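Local coordinates for lipoprotein NlpE (PDB 2Z4I), which takes part in copper homeostasis, activates the Cpx pathway from the outer membrane and is required for stationary-phase cells to bind hydrophobic surfaces efficiently, at residues T39-E44 with W49-R54; V79-D82 with E86-Y89; G131-M136 with G203-N208. The protein carries 1 engineered substitution. All coordinates share one frame; numbering follows the deposited sequence.

Contact 1. Residues T39-E44 with W49-R54; sequences TSLFLE and WVMNER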
loop_
_atom_site.group_PDB
_atom_site.type_symbol
_atom_site.label_atom_id
_atom_site.label_comp_id
_atom_site.label_asym_id
_atom_site.label_seq_id
_atom_site.Cartn_x
_atom_site.Cartn_y
_atom_site.Cartn_z
ATOM N N THR A 39 -1.243 23.137 -1.740
ATOM C CA THR A 39 -0.461 24.303 -2.122
ATOM C C THR A 39 -0.520 24.616 -3.604
ATOM O O THR A 39 -0.518 23.719 -4.443
ATOM C CB THR A 39 0.995 24.071 -1.715
ATOM O OG1 THR A 39 1.042 23.848 -0.300
ATOM C CG2 THR A 39 1.872 25.254 -2.079
ATOM N N SER A 40 -0.589 25.892 -3.944
ATOM C CA SER A 40 -0.603 26.259 -5.353
ATOM C C SER A 40 0.094 27.589 -5.464
ATOM O O SER A 40 -0.265 28.540 -4.764
ATOM C CB SER A 40 -2.031 26.351 -5.895
ATOM O OG SER A 40 -2.803 27.244 -5.122
ATOM N N LEU A 41 1.112 27.628 -6.322
ATOM C CA LEU A 41 1.914 28.822 -6.552
ATOM C C LEU A 41 1.691 29.281 -7.974
ATOM O O LEU A 41 1.716 28.470 -8.905
ATOM C CB LEU A 41 3.394 28.515 -6.325
ATOM C CG LEU A 41 4.427 29.544 -6.787
ATOM C CD1 LEU A 41 4.184 30.886 -6.126
ATOM C CD2 LEU A 41 5.818 29.039 -6.441
ATOM N N PHE A 42 1.468 30.584 -8.133
ATOM C CA PHE A 42 1.208 31.174 -9.437
ATOM C C PHE A 42 2.212 32.261 -9.757
ATOM O O PHE A 42 2.283 33.290 -9.068
ATOM C CB PHE A 42 -0.192 31.765 -9.458
ATOM C CG PHE A 42 -1.274 30.751 -9.283
ATOM C CD1 PHE A 42 -1.927 30.217 -10.381
ATOM C CD2 PHE A 42 -1.628 30.310 -8.021
ATOM C CE1 PHE A 42 -2.922 29.258 -10.223
ATOM C CE2 PHE A 42 -2.618 29.351 -7.860
ATOM C CZ PHE A 42 -3.263 28.826 -8.967
ATOM N N LEU A 43 2.988 32.037 -10.810
ATOM C CA LEU A 43 3.986 33.015 -11.208
ATOM C C LEU A 43 3.436 33.840 -12.346
ATOM O O LEU A 43 3.190 33.330 -13.433
ATOM C CB LEU A 43 5.287 32.317 -11.613
ATOM C CG LEU A 43 5.997 31.645 -10.428
ATOM C CD1 LEU A 43 7.302 31.033 -10.876
ATOM C CD2 LEU A 43 6.249 32.673 -9.349
ATOM N N GLU A 44 3.247 35.125 -12.088
ATOM C CA GLU A 44 2.688 36.004 -13.087
ATOM C C GLU A 44 3.690 36.761 -13.960
ATOM O O GLU A 44 4.833 37.028 -13.570
ATOM C CB GLU A 44 1.721 36.977 -12.412
ATOM C CG GLU A 44 0.640 36.267 -11.616
ATOM C CD GLU A 44 -0.070 35.204 -12.434
ATOM O OE1 GLU A 44 -0.969 35.548 -13.230
ATOM O OE2 GLU A 44 0.288 34.016 -12.288
ATOM N N TRP A 49 3.653 37.102 -7.802
ATOM C CA TRP A 49 3.212 35.740 -7.564
ATOM C C TRP A 49 2.139 35.754 -6.493
ATOM O O TRP A 49 2.007 36.708 -5.725
ATOM C CB TRP A 49 4.372 34.869 -7.074
ATOM C CG TRP A 49 5.024 35.381 -5.804
ATOM C CD1 TRP A 49 6.024 36.310 -5.713
ATOM C CD2 TRP A 49 4.702 35.012 -4.457
ATOM N NE1 TRP A 49 6.343 36.540 -4.397
ATOM C CE2 TRP A 49 5.549 35.755 -3.604
ATOM C CE3 TRP A 49 3.783 34.127 -3.888
ATOM C CZ2 TRP A 49 5.505 35.636 -2.207
ATOM C CZ3 TRP A 49 3.738 34.006 -2.491
ATOM C CH2 TRP A 49 4.595 34.758 -1.673
ATOM N N VAL A 50 1.381 34.670 -6.441
ATOM C CA VAL A 50 0.330 34.529 -5.452
ATOM C C VAL A 50 0.351 33.063 -5.078
ATOM O O VAL A 50 0.437 32.194 -5.952
ATOM C CB VAL A 50 -1.063 34.913 -6.038
ATOM C CG1 VAL A 50 -1.479 33.908 -7.104
ATOM C CG2 VAL A 50 -2.097 34.986 -4.916
HETATM N N MSE A 51 0.316 32.795 -3.781
HETATM C CA MSE A 51 0.329 31.430 -3.297
HETATM C C MSE A 51 -0.901 31.160 -2.458
HETATM O O MSE A 51 -1.356 32.022 -1.710
HETATM C CB MSE A 51 1.569 31.167 -2.459
HETATM C CG MSE A 51 1.616 29.757 -1.925
HETATM SE SE MSE A 51 3.315 29.364 -1.135
HETATM C CE MSE A 51 4.309 29.076 -2.780
ATOM N N ASN A 52 -1.436 29.956 -2.578
ATOM C CA ASN A 52 -2.607 29.599 -1.824
ATOM C C ASN A 52 -2.325 28.339 -1.042
ATOM O O ASN A 52 -1.771 27.380 -1.582
ATOM C CB ASN A 52 -3.776 29.349 -2.769
ATOM C CG ASN A 52 -5.088 29.138 -2.033
ATOM O OD1 ASN A 52 -5.912 28.331 -2.447
ATOM N ND2 ASN A 52 -5.293 29.875 -0.952
ATOM N N GLU A 53 -2.701 28.333 0.229
ATOM C CA GLU A 53 -2.502 27.149 1.040
ATOM C C GLU A 53 -3.815 26.765 1.684
ATOM O O GLU A 53 -4.423 27.582 2.362
ATOM C CB GLU A 53 -1.467 27.407 2.128
ATOM C CG GLU A 53 -0.106 27.806 1.608
ATOM C CD GLU A 53 0.885 28.010 2.729
ATOM O OE1 GLU A 53 1.876 28.729 2.514
ATOM O OE2 GLU A 53 0.677 27.445 3.824
ATOM N N ARG A 54 -4.250 25.528 1.469
ATOM C CA ARG A 54 -5.491 25.037 2.046
ATOM C C ARG A 54 -5.206 23.819 2.918
ATOM O O ARG A 54 -4.494 22.914 2.513
ATOM C CB ARG A 54 -6.468 24.679 0.945
ATOM C CG ARG A 54 -7.807 24.293 1.482
ATOM C CD ARG A 54 -8.816 24.009 0.394
ATOM N NE ARG A 54 -9.889 23.203 0.961
ATOM C CZ ARG A 54 -10.755 23.638 1.872
ATOM N NH1 ARG A 54 -10.683 24.893 2.312
ATOM N NH2 ARG A 54 -11.664 22.805 2.374
HETATM O O HOH W 1 -4.049 25.754 -2.814
#
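L41 and M51 face each other as an antiparallel non-hydrogen-bonded pair, and the selenomethionine wraps its end over the leucine. From M51 CB, which lies beside S40 O, the chain passes to CG, 3.6 Å from that same S40 O. SE then comes within 4.5 Å of T39 CG2. Two extended torsions carry the chain outward before chi3 (-78°) folds its tip back, bringing CE to 3.7 Å from L41 CB and close to L41 CD1. The leucine's CD1 also meets W49 CE3 obliquely at 4.0 Å, while L43 CD2 rests on W49 CB at 3.7 Å. This face turns into the N-terminal beta-barrel: L41 and W49 pack on L80, and L43 on L78 and W25.

Between the strands the pairs S40-N52 and F42-V50 each close a ring of two backbone hydrogen bonds. The N52 N to S40 O bond is 2.9 Å long, and its donor lies in the carbonyl plane. On the other face F42 CB rests against V50 CG1, with V50 O at the edge of the phenyl ring. Further along, a water hydrogen-bonded to S40 OG at 3.0 Å can also donate to N52 OD1, although it has other acceptors in reach. Hairpin 34-43/48-56 is therefore two-sided. L41, L43 and W49 are buried on the inner face, with M51 less covered, and the outward face mixes apolar F42 and V50 with S40 and N52, whose polar groups can use water; the backbone bonds join the strands irrespective of which side chains lie above or below.

Contact 2. Residues V79-D82 with E86-Y89; sequences VLTD and EKSY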
loop_
_atom_site.group_PDB
_atom_site.type_symbol
_atom_site.label_atom_id
_atom_site.label_comp_id
_atom_site.label_asym_id
_atom_site.label_seq_id
_atom_site.Cartn_x
_atom_site.Cartn_y
_atom_site.Cartn_z
ATOM N N VAL A 79 13.634 33.224 -6.320
ATOM C CA VAL A 79 13.508 33.818 -5.011
ATOM C C VAL A 79 12.214 34.588 -4.887
ATOM O O VAL A 79 11.998 35.578 -5.588
ATOM C CB VAL A 79 14.656 34.768 -4.742
ATOM C CG1 VAL A 79 14.444 35.449 -3.409
ATOM C CG2 VAL A 79 15.963 34.010 -4.764
ATOM N N LEU A 80 11.351 34.136 -3.991
ATOM C CA LEU A 80 10.072 34.787 -3.776
ATOM C C LEU A 80 10.102 35.714 -2.574
ATOM O O LEU A 80 10.330 35.265 -1.443
ATOM C CB LEU A 80 8.980 33.744 -3.566
ATOM C CG LEU A 80 8.268 33.189 -4.794
ATOM C CD1 LEU A 80 9.245 32.961 -5.919
ATOM C CD2 LEU A 80 7.578 31.893 -4.402
ATOM N N THR A 81 9.863 36.999 -2.824
ATOM C CA THR A 81 9.817 38.022 -1.780
ATOM C C THR A 81 8.340 38.378 -1.609
ATOM O O THR A 81 7.721 38.919 -2.534
ATOM C CB THR A 81 10.571 39.290 -2.214
ATOM O OG1 THR A 81 11.863 38.923 -2.726
ATOM C CG2 THR A 81 10.726 40.254 -1.035
ATOM N N ASP A 82 7.780 38.081 -0.436
ATOM C CA ASP A 82 6.366 38.339 -0.192
ATOM C C ASP A 82 6.006 39.783 0.126
ATOM O O ASP A 82 6.866 40.664 0.151
ATOM C CB ASP A 82 5.825 37.399 0.895
ATOM C CG ASP A 82 6.381 37.698 2.277
ATOM O OD1 ASP A 82 6.144 36.881 3.200
ATOM O OD2 ASP A 82 7.042 38.743 2.454
ATOM N N GLU A 86 9.549 39.086 3.304
ATOM C CA GLU A 86 10.022 37.776 3.727
ATOM C C GLU A 86 10.332 36.923 2.506
ATOM O O GLU A 86 9.470 36.704 1.670
ATOM C CB GLU A 86 8.944 37.085 4.561
ATOM C CG GLU A 86 8.362 37.944 5.693
ATOM C CD GLU A 86 9.400 38.330 6.751
ATOM O OE1 GLU A 86 9.576 37.577 7.741
ATOM O OE2 GLU A 86 10.048 39.388 6.578
ATOM N N LYS A 87 11.555 36.418 2.409
ATOM C CA LYS A 87 11.942 35.597 1.261
ATOM C C LYS A 87 11.827 34.069 1.450
ATOM O O LYS A 87 11.754 33.559 2.571
ATOM C CB LYS A 87 13.372 35.959 0.832
ATOM C CG LYS A 87 13.550 37.419 0.444
ATOM C CD LYS A 87 14.925 37.710 -0.165
ATOM C CE LYS A 87 14.969 39.152 -0.738
ATOM N NZ LYS A 87 16.180 39.482 -1.583
ATOM N N SER A 88 11.790 33.356 0.324
ATOM C CA SER A 88 11.713 31.888 0.275
ATOM C C SER A 88 12.373 31.474 -1.050
ATOM O O SER A 88 12.413 32.256 -1.995
ATOM C CB SER A 88 10.263 31.409 0.352
ATOM O OG SER A 88 9.414 32.272 -0.370
ATOM N N TYR A 89 12.869 30.248 -1.139
ATOM C CA TYR A 89 13.603 29.877 -2.334
ATOM C C TYR A 89 13.241 28.585 -2.994
ATOM O O TYR A 89 12.940 27.607 -2.324
ATOM C CB TYR A 89 15.082 29.831 -1.985
ATOM C CG TYR A 89 15.475 30.856 -0.944
ATOM C CD1 TYR A 89 15.192 30.656 0.406
ATOM C CD2 TYR A 89 16.097 32.044 -1.316
ATOM C CE1 TYR A 89 15.524 31.620 1.354
ATOM C CE2 TYR A 89 16.429 33.008 -0.377
ATOM C CZ TYR A 89 16.145 32.790 0.947
ATOM O OH TYR A 89 16.516 33.739 1.866
#
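E86 sits across from D82, its N-H bonding D82 OD2 at 2.7 Å from above the carboxylate plane. A second, straighter link runs the other way, D82 N to E86 O (3.0 Å, 175° at the hydrogen). The two acidic side chains lie alongside, their carboxylates nearly coplanar, yet OD2 of D82 and OE2 of E86 stay 5.1 Å apart. D82 OD2 also accepts K84 N, making an Asx turn, and chi1 of 69° sets the carboxylate where OD2 meets both amides. At D82 an alanine, lacking the carboxylate, would probably leave the amides of E86 and K84 without their shared acceptor and the loop between the strands less firmly set. K87 follows, its extended chain beside T81: K87 CE is 3.7 Å from T81 OG1 and K87 CD is 4.0 Å from V79 CG1. These pairs belong to the beta hairpin 77-82/87-93 of the N-terminal barrel, with L80 turned to the opposite face, where it packs against W49 and W71. S88 pairs with L80: L80 N gives a sound bond to S88 O at 2.9 Å, while S88 N and S88 OG each make a weak bond to L80 O. Y89 comes last and runs alongside V79; V79 CG2 meets Y89 CD2 at the edge of the phenol ring, 4.0 Å away.

Contact 3. Residues G131-M136 with G203-N208; sequences GMYFYM and GKFYPN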
loop_
_atom_site.group_PDB
_atom_site.type_symbol
_atom_site.label_atom_id
_atom_site.label_comp_id
_atom_site.label_asym_id
_atom_site.label_seq_id
_atom_site.Cartn_x
_atom_site.Cartn_y
_atom_site.Cartn_z
ATOM N N GLY A 131 0.931 -28.211 1.450
ATOM C CA GLY A 131 0.593 -28.857 2.702
ATOM C C GLY A 131 0.132 -30.283 2.529
ATOM O O GLY A 131 -0.037 -30.748 1.395
HETATM N N MSE A 132 -0.053 -30.982 3.647
HETATM C CA MSE A 132 -0.528 -32.352 3.605
HETATM C C MSE A 132 -2.044 -32.300 3.736
HETATM O O MSE A 132 -2.569 -32.010 4.807
HETATM C CB MSE A 132 0.075 -33.171 4.752
HETATM C CG MSE A 132 1.604 -33.352 4.711
HETATM SE SE MSE A 132 2.355 -34.058 3.046
HETATM C CE MSE A 132 1.351 -35.690 2.880
ATOM N N TYR A 133 -2.744 -32.558 2.636
ATOM C CA TYR A 133 -4.205 -32.528 2.621
ATOM C C TYR A 133 -4.766 -33.866 3.057
ATOM O O TYR A 133 -4.233 -34.917 2.702
ATOM C CB TYR A 133 -4.716 -32.221 1.214
ATOM C CG TYR A 133 -6.228 -32.125 1.091
ATOM C CD1 TYR A 133 -6.897 -30.939 1.391
ATOM C CD2 TYR A 133 -6.985 -33.216 0.654
ATOM C CE1 TYR A 133 -8.278 -30.840 1.256
ATOM C CE2 TYR A 133 -8.372 -33.125 0.517
ATOM C CZ TYR A 133 -9.011 -31.933 0.820
ATOM O OH TYR A 133 -10.381 -31.826 0.687
ATOM N N PHE A 134 -5.853 -33.821 3.818
ATOM C CA PHE A 134 -6.495 -35.030 4.309
ATOM C C PHE A 134 -7.994 -34.829 4.431
ATOM O O PHE A 134 -8.457 -33.921 5.110
ATOM C CB PHE A 134 -5.917 -35.416 5.668
ATOM C CG PHE A 134 -6.580 -36.603 6.285
ATOM C CD1 PHE A 134 -7.500 -36.444 7.318
ATOM C CD2 PHE A 134 -6.306 -37.886 5.820
ATOM C CE1 PHE A 134 -8.142 -37.553 7.884
ATOM C CE2 PHE A 134 -6.941 -39.003 6.376
ATOM C CZ PHE A 134 -7.862 -38.836 7.411
ATOM N N TYR A 135 -8.754 -35.686 3.769
ATOM C CA TYR A 135 -10.198 -35.583 3.814
ATOM C C TYR A 135 -10.821 -36.869 4.334
ATOM O O TYR A 135 -10.351 -37.969 4.030
ATOM C CB TYR A 135 -10.738 -35.287 2.422
ATOM C CG TYR A 135 -12.241 -35.231 2.367
ATOM C CD1 TYR A 135 -12.938 -34.197 2.984
ATOM C CD2 TYR A 135 -12.970 -36.219 1.708
ATOM C CE1 TYR A 135 -14.311 -34.146 2.946
ATOM C CE2 TYR A 135 -14.347 -36.181 1.666
ATOM C CZ TYR A 135 -15.013 -35.140 2.286
ATOM O OH TYR A 135 -16.389 -35.083 2.241
HETATM N N MSE A 136 -11.885 -36.729 5.115
HETATM C CA MSE A 136 -12.570 -37.887 5.667
HETATM C C MSE A 136 -13.823 -37.500 6.425
HETATM O O MSE A 136 -13.761 -36.721 7.378
HETATM C CB MSE A 136 -11.652 -38.654 6.605
HETATM C CG MSE A 136 -12.361 -39.784 7.313
HETATM SE SE MSE A 136 -11.224 -40.705 8.559
HETATM C CE MSE A 136 -11.215 -39.402 10.005
ATOM N N GLY A 203 -6.450 -28.440 -7.406
ATOM C CA GLY A 203 -5.206 -28.772 -6.749
ATOM C C GLY A 203 -4.255 -29.542 -7.639
ATOM O O GLY A 203 -4.535 -29.815 -8.810
ATOM N N LYS A 204 -3.112 -29.883 -7.066
ATOM C CA LYS A 204 -2.093 -30.651 -7.752
ATOM C C LYS A 204 -1.563 -31.537 -6.647
ATOM O O LYS A 204 -0.733 -31.102 -5.848
ATOM C CB LYS A 204 -0.993 -29.734 -8.288
ATOM N N PHE A 205 -2.068 -32.765 -6.577
ATOM C CA PHE A 205 -1.638 -33.688 -5.538
ATOM C C PHE A 205 -0.390 -34.459 -5.911
ATOM O O PHE A 205 -0.204 -34.822 -7.067
ATOM C CB PHE A 205 -2.753 -34.679 -5.207
ATOM C CG PHE A 205 -3.919 -34.063 -4.487
ATOM C CD1 PHE A 205 -5.054 -33.666 -5.180
ATOM C CD2 PHE A 205 -3.882 -33.881 -3.107
ATOM C CE1 PHE A 205 -6.141 -33.101 -4.504
ATOM C CE2 PHE A 205 -4.963 -33.316 -2.428
ATOM C CZ PHE A 205 -6.089 -32.927 -3.127
ATOM N N TYR A 206 0.458 -34.695 -4.917
ATOM C CA TYR A 206 1.699 -35.442 -5.088
ATOM C C TYR A 206 1.703 -36.566 -4.046
ATOM O O TYR A 206 2.160 -36.388 -2.905
ATOM C CB TYR A 206 2.898 -34.521 -4.886
ATOM C CG TYR A 206 2.920 -33.357 -5.841
ATOM C CD1 TYR A 206 3.043 -33.553 -7.219
ATOM C CD2 TYR A 206 2.800 -32.051 -5.372
ATOM C CE1 TYR A 206 3.043 -32.468 -8.105
ATOM C CE2 TYR A 206 2.799 -30.967 -6.244
ATOM C CZ TYR A 206 2.919 -31.182 -7.604
ATOM O OH TYR A 206 2.904 -30.100 -8.446
ATOM N N PRO A 207 1.184 -37.744 -4.436
ATOM C CA PRO A 207 1.061 -38.964 -3.633
ATOM C C PRO A 207 2.299 -39.568 -2.983
ATOM O O PRO A 207 2.287 -39.884 -1.790
ATOM C CB PRO A 207 0.383 -39.941 -4.594
ATOM C CG PRO A 207 0.786 -39.452 -5.926
ATOM C CD PRO A 207 0.631 -37.970 -5.780
ATOM N N ASN A 208 3.362 -39.734 -3.755
ATOM C CA ASN A 208 4.571 -40.347 -3.218
ATOM C C ASN A 208 5.368 -39.448 -2.273
ATOM O O ASN A 208 6.006 -39.935 -1.338
ATOM C CB ASN A 208 5.466 -40.824 -4.371
#
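Y133 and F205 stand on backbones that do not pair with each other, their CA atoms 8.6 Å apart, since strand 127-135 and the short, weakly bonded strand 205-206 both run antiparallel to strand 174-185 and bond to it. The gap is spanned by the two rings in an offset edge-to-face pair, with centroids 5.6 Å apart, planes at 64° and the edge of F205 toward the face of Y133. F205 CE2 leads: it comes to 3.7 Å from Y133 CD2 and 3.8 Å from Y133 CB, the latter lying in the plane of the phenyl ring. F205 CZ follows, 3.9 Å from Y133 CD2. A chi1 of -178° carries the Y133 phenol to the side of the carbonyl carbon and presents its CD2 side to the phenylalanine. Y163 of helix 157-167 meets Y133 edge-to-face and also touches F205, while V174 and L176 pack on F205. Strand 127-135 belongs to a region that could contain a copper-binding motif, but the Y133-F205 contact itself is purely apolar. Helix 157-167, which follows strands 127-135, 140-144 and 150-152 and precedes 174-185, is placed like the capping helix of an OB fold, with Y133 and F205 between it and the barrel.

Contacts 1 and 2 are two hairpins of one antiparallel sheet, separated by strand 64-72, their centres 12 Å apart, and they meet through the barrel interior. W49 of contact 1 reaches across to contact 2, with NE1 weakly hydrogen-bonded to T81 O at 3.3 Å, and L41 CD2 lies 3.9 Å from L80 CD2. Contact 3 belongs to the other domain, 65 Å from contact 1 and 71 Å from contact 2 between centres, and about 51 Å from contact 1 between nearest atoms. A flexible linker joins the domains. In the crystal the N-terminal domain of one subunit interacts with the C-terminal domain of another, although the protein is probably monomeric in vivo.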